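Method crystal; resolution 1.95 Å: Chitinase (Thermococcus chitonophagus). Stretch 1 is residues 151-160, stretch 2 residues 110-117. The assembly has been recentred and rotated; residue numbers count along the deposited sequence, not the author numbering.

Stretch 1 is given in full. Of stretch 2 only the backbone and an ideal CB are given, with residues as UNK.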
# COMPACT_ATOMS: atom_id res chain seq x y z
N PHE A 151 -18.56 -3.15 -14.54
CA PHE A 151 -17.11 -3.29 -14.42
C PHE A 151 -16.56 -4.43 -15.35
O PHE A 151 -15.60 -4.23 -16.09
CB PHE A 151 -16.78 -3.60 -12.92
CG PHE A 151 -15.39 -4.12 -12.70
CD1 PHE A 151 -14.30 -3.42 -13.23
CD2 PHE A 151 -15.17 -5.22 -11.91
CE1 PHE A 151 -13.01 -3.85 -12.99
CE2 PHE A 151 -13.84 -5.68 -11.71
CZ PHE A 151 -12.78 -4.97 -12.25
N ILE A 152 -17.16 -5.61 -15.28
CA ILE A 152 -16.68 -6.79 -16.08
C ILE A 152 -17.57 -6.95 -17.31
O ILE A 152 -18.78 -6.85 -17.19
CB ILE A 152 -16.69 -8.13 -15.23
CG1 ILE A 152 -15.69 -8.02 -14.04
CG2 ILE A 152 -16.37 -9.39 -16.11
CD1 ILE A 152 -14.22 -8.03 -14.52
N MET A 153 -16.96 -7.24 -18.47
CA MET A 153 -17.70 -7.27 -19.71
C MET A 153 -18.22 -8.72 -19.91
O MET A 153 -17.66 -9.47 -20.70
CB MET A 153 -16.82 -6.86 -20.91
CG MET A 153 -17.73 -6.62 -22.22
SD MET A 153 -18.55 -5.02 -22.18
CE MET A 153 -17.34 -3.94 -22.93
N TYR A 154 -19.22 -9.13 -19.12
CA TYR A 154 -19.77 -10.50 -19.26
C TYR A 154 -20.43 -10.67 -20.64
O TYR A 154 -20.38 -11.73 -21.19
CB TYR A 154 -20.80 -10.80 -18.18
CG TYR A 154 -20.24 -10.77 -16.76
CD1 TYR A 154 -19.51 -11.82 -16.29
CD2 TYR A 154 -20.49 -9.66 -15.91
CE1 TYR A 154 -18.97 -11.78 -14.93
CE2 TYR A 154 -19.97 -9.62 -14.55
CZ TYR A 154 -19.23 -10.67 -14.09
OH TYR A 154 -18.73 -10.69 -12.80
N ASN A 155 -21.05 -9.62 -21.16
CA ASN A 155 -21.77 -9.72 -22.45
C ASN A 155 -21.31 -8.64 -23.47
O ASN A 155 -21.97 -7.63 -23.67
CB ASN A 155 -23.28 -9.60 -22.19
CG ASN A 155 -23.80 -10.65 -21.16
OD1 ASN A 155 -24.22 -10.28 -20.04
ND2 ASN A 155 -23.83 -11.93 -21.55
N PRO A 156 -20.14 -8.83 -24.04
CA PRO A 156 -19.52 -7.82 -24.90
C PRO A 156 -20.46 -7.51 -26.06
O PRO A 156 -21.15 -8.41 -26.58
CB PRO A 156 -18.24 -8.51 -25.39
CG PRO A 156 -18.08 -9.70 -24.59
CD PRO A 156 -19.36 -10.06 -23.94
N PRO A 157 -20.57 -6.24 -26.39
CA PRO A 157 -21.50 -5.90 -27.47
C PRO A 157 -20.98 -6.36 -28.84
O PRO A 157 -21.77 -6.38 -29.78
CB PRO A 157 -21.57 -4.39 -27.42
CG PRO A 157 -20.15 -3.99 -26.93
CD PRO A 157 -19.85 -5.05 -25.87
N HIS A 158 -19.70 -6.69 -28.95
CA HIS A 158 -19.12 -7.12 -30.23
C HIS A 158 -17.88 -7.90 -29.89
O HIS A 158 -17.20 -7.61 -28.90
CB HIS A 158 -18.82 -5.92 -31.14
CG HIS A 158 -18.59 -6.29 -32.58
ND1 HIS A 158 -17.43 -6.87 -33.03
CD2 HIS A 158 -19.40 -6.19 -33.66
CE1 HIS A 158 -17.53 -7.11 -34.32
NE2 HIS A 158 -18.71 -6.69 -34.73
N PRO A 159 -17.59 -8.96 -30.65
CA PRO A 159 -16.39 -9.73 -30.32
C PRO A 159 -15.03 -9.18 -30.78
O PRO A 159 -14.00 -9.64 -30.28
CB PRO A 159 -16.65 -11.08 -31.02
CG PRO A 159 -17.50 -10.69 -32.23
CD PRO A 159 -18.47 -9.65 -31.63
N THR A 160 -15.02 -8.29 -31.78
CA THR A 160 -13.72 -7.83 -32.31
C THR A 160 -13.65 -6.28 -32.32
O THR A 160 -12.56 -5.72 -32.42
CB THR A 160 -13.45 -8.38 -33.75
OG1 THR A 160 -14.50 -7.96 -34.63
CG2 THR A 160 -13.36 -9.89 -33.74
N UNK A 110 -13.57 -18.11 -10.40
CA UNK A 110 -13.67 -16.74 -10.85
C UNK A 110 -13.98 -16.70 -12.32
O UNK A 110 -13.40 -17.48 -13.13
CB UNK A 110 -12.38 -15.97 -10.55
N UNK A 111 -14.93 -15.84 -12.68
CA UNK A 111 -15.35 -15.72 -14.07
C UNK A 111 -14.58 -14.64 -14.84
O UNK A 111 -14.65 -13.45 -14.48
CB UNK A 111 -16.85 -15.42 -14.13
N UNK A 112 -13.85 -15.05 -15.89
CA UNK A 112 -13.20 -14.09 -16.78
C UNK A 112 -13.76 -14.33 -18.19
O UNK A 112 -13.32 -15.23 -18.86
CB UNK A 112 -11.68 -14.23 -16.75
N UNK A 113 -14.67 -13.50 -18.63
CA UNK A 113 -15.36 -13.82 -19.88
C UNK A 113 -14.44 -13.79 -21.10
O UNK A 113 -13.44 -13.09 -21.14
CB UNK A 113 -16.52 -12.84 -20.09
N UNK A 114 -14.80 -14.57 -22.11
CA UNK A 114 -14.14 -14.49 -23.41
C UNK A 114 -14.78 -13.39 -24.24
O UNK A 114 -15.98 -13.38 -24.49
CB UNK A 114 -14.21 -15.83 -24.15
N UNK A 115 -13.99 -12.42 -24.65
CA UNK A 115 -14.55 -11.33 -25.44
C UNK A 115 -14.67 -11.82 -26.92
O UNK A 115 -15.69 -11.62 -27.57
CB UNK A 115 -13.68 -10.08 -25.33
N UNK A 116 -13.60 -12.43 -27.42
CA UNK A 116 -13.56 -12.95 -28.79
C UNK A 116 -12.29 -13.76 -28.96
O UNK A 116 -11.44 -13.76 -28.09
CB UNK A 116 -13.63 -11.82 -29.82
N UNK A 117 -12.14 -14.45 -30.09
CA UNK A 117 -10.97 -15.30 -30.31
C UNK A 117 -10.55 -15.23 -31.77
O UNK A 117 -11.39 -14.99 -32.61
CB UNK A 117 -11.26 -16.75 -29.91

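Position 110 opens the stretch with nothing of stretch 1 within 5.5 Å of its ideal CB, so the contact imposes no choice; the residue is I110, which takes no part in it.

At position 111 the CA-to-CB bond points toward stretch 1, and the ideal CB lies 4.3 Å from CE1 of Y154. An aromatic CH offers no strong polar partner, so valine, isoleucine, leucine or methionine would all suit. The residue is I111, whose CG2 packs 3.8 Å from Y154 CE1, at the edge of the ring and near its plane.

Position 112 points away, with nothing of stretch 1 near its ideal CB, and many side chains would be tolerated. It is Y112; its ring end comes somewhat nearer but makes no contact, and its hydroxyl is hydrogen-bonded elsewhere in the structure.

Position 113 faces stretch 1 closely. Its ideal CB is 3.6 Å from M153 O and 4.1 Å from Y154 CA, with I152 CG2 at 5.3 Å. A small side chain would suit, either apolar against Y154 and I152 CG2 or a small donor such as serine or threonine toward M153 O. Proline is one answer, the phi of -66° suiting its ring. The residue is P113. Its CG reaches 3.6 Å from I152 CG2, 3.5 Å from M153 O and 3.8 Å from Y154 CD1, so one ring carbon touches three successive residues without needing a hydrogen bond.

Position 114 turns its CB away into space free of stretch 1, where a polar or small residue would do well. It is T114, whose backbone O, rather than its side chain, approaches P156 CG at 4.2 Å.

At position 115 CB points sideways, 4.5 Å from P156 CG and 5.0 Å from P159 O. The nearby proline ring and the CB of M153 invite a medium-length apolar chain: leucine, isoleucine or methionine. The residue is I115, with both chi angles m, and it has the largest covered area of the stretch. Its CD1 lies 3.9 Å from P156 CG and 4.1 Å from M153 CB, while CG2 comes within 4.1 Å of H158 O. Its backbone O also receives a CA-H...O contact from P159 CA at 3.4 Å.

Position 116 is the most restrictive. An ideal CB would fall 2.3 Å from P159 O, a clash. Only glycine fits this backbone as it stands, and G116 is found, its CA 3.7 Å from P159 O.

Position 117 points away with nothing of stretch 1 near its ideal CB, so a polar or charged residue is acceptable; it is E117, which makes no contact.

Stretch 2 110-117: IIYPTIGE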
# COMPACT_ATOMS: atom_id res chain seq x y z
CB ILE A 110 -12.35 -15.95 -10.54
CG1 ILE A 110 -12.52 -14.49 -10.92
CG2 ILE A 110 -11.13 -16.58 -11.23
CD1 ILE A 110 -11.45 -13.57 -10.10
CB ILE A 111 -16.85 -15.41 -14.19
CG1 ILE A 111 -17.70 -16.55 -13.56
CG2 ILE A 111 -17.24 -15.12 -15.72
CD1 ILE A 111 -19.16 -16.09 -13.34
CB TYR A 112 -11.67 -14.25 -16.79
CG TYR A 112 -11.03 -13.58 -15.58
CD1 TYR A 112 -11.13 -12.18 -15.42
CD2 TYR A 112 -10.40 -14.33 -14.59
CE1 TYR A 112 -10.57 -11.53 -14.25
CE2 TYR A 112 -9.84 -13.70 -13.44
CZ TYR A 112 -9.93 -12.29 -13.32
OH TYR A 112 -9.38 -11.67 -12.21
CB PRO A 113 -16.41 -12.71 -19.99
CG PRO A 113 -16.44 -11.99 -18.60
CD PRO A 113 -15.12 -12.23 -17.99
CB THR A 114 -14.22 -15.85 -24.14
OG1 THR A 114 -13.45 -16.76 -23.40
CG2 THR A 114 -13.58 -15.75 -25.57
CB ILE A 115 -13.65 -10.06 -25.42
CG1 ILE A 115 -13.28 -9.65 -23.97
CG2 ILE A 115 -14.30 -8.93 -26.26
CD1 ILE A 115 -14.50 -9.42 -23.10
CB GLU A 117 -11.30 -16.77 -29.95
CG GLU A 117 -11.58 -17.02 -28.50
CD GLU A 117 -11.72 -18.51 -28.21
OE1 GLU A 117 -11.84 -19.29 -29.19
OE2 GLU A 117 -11.69 -18.91 -27.03
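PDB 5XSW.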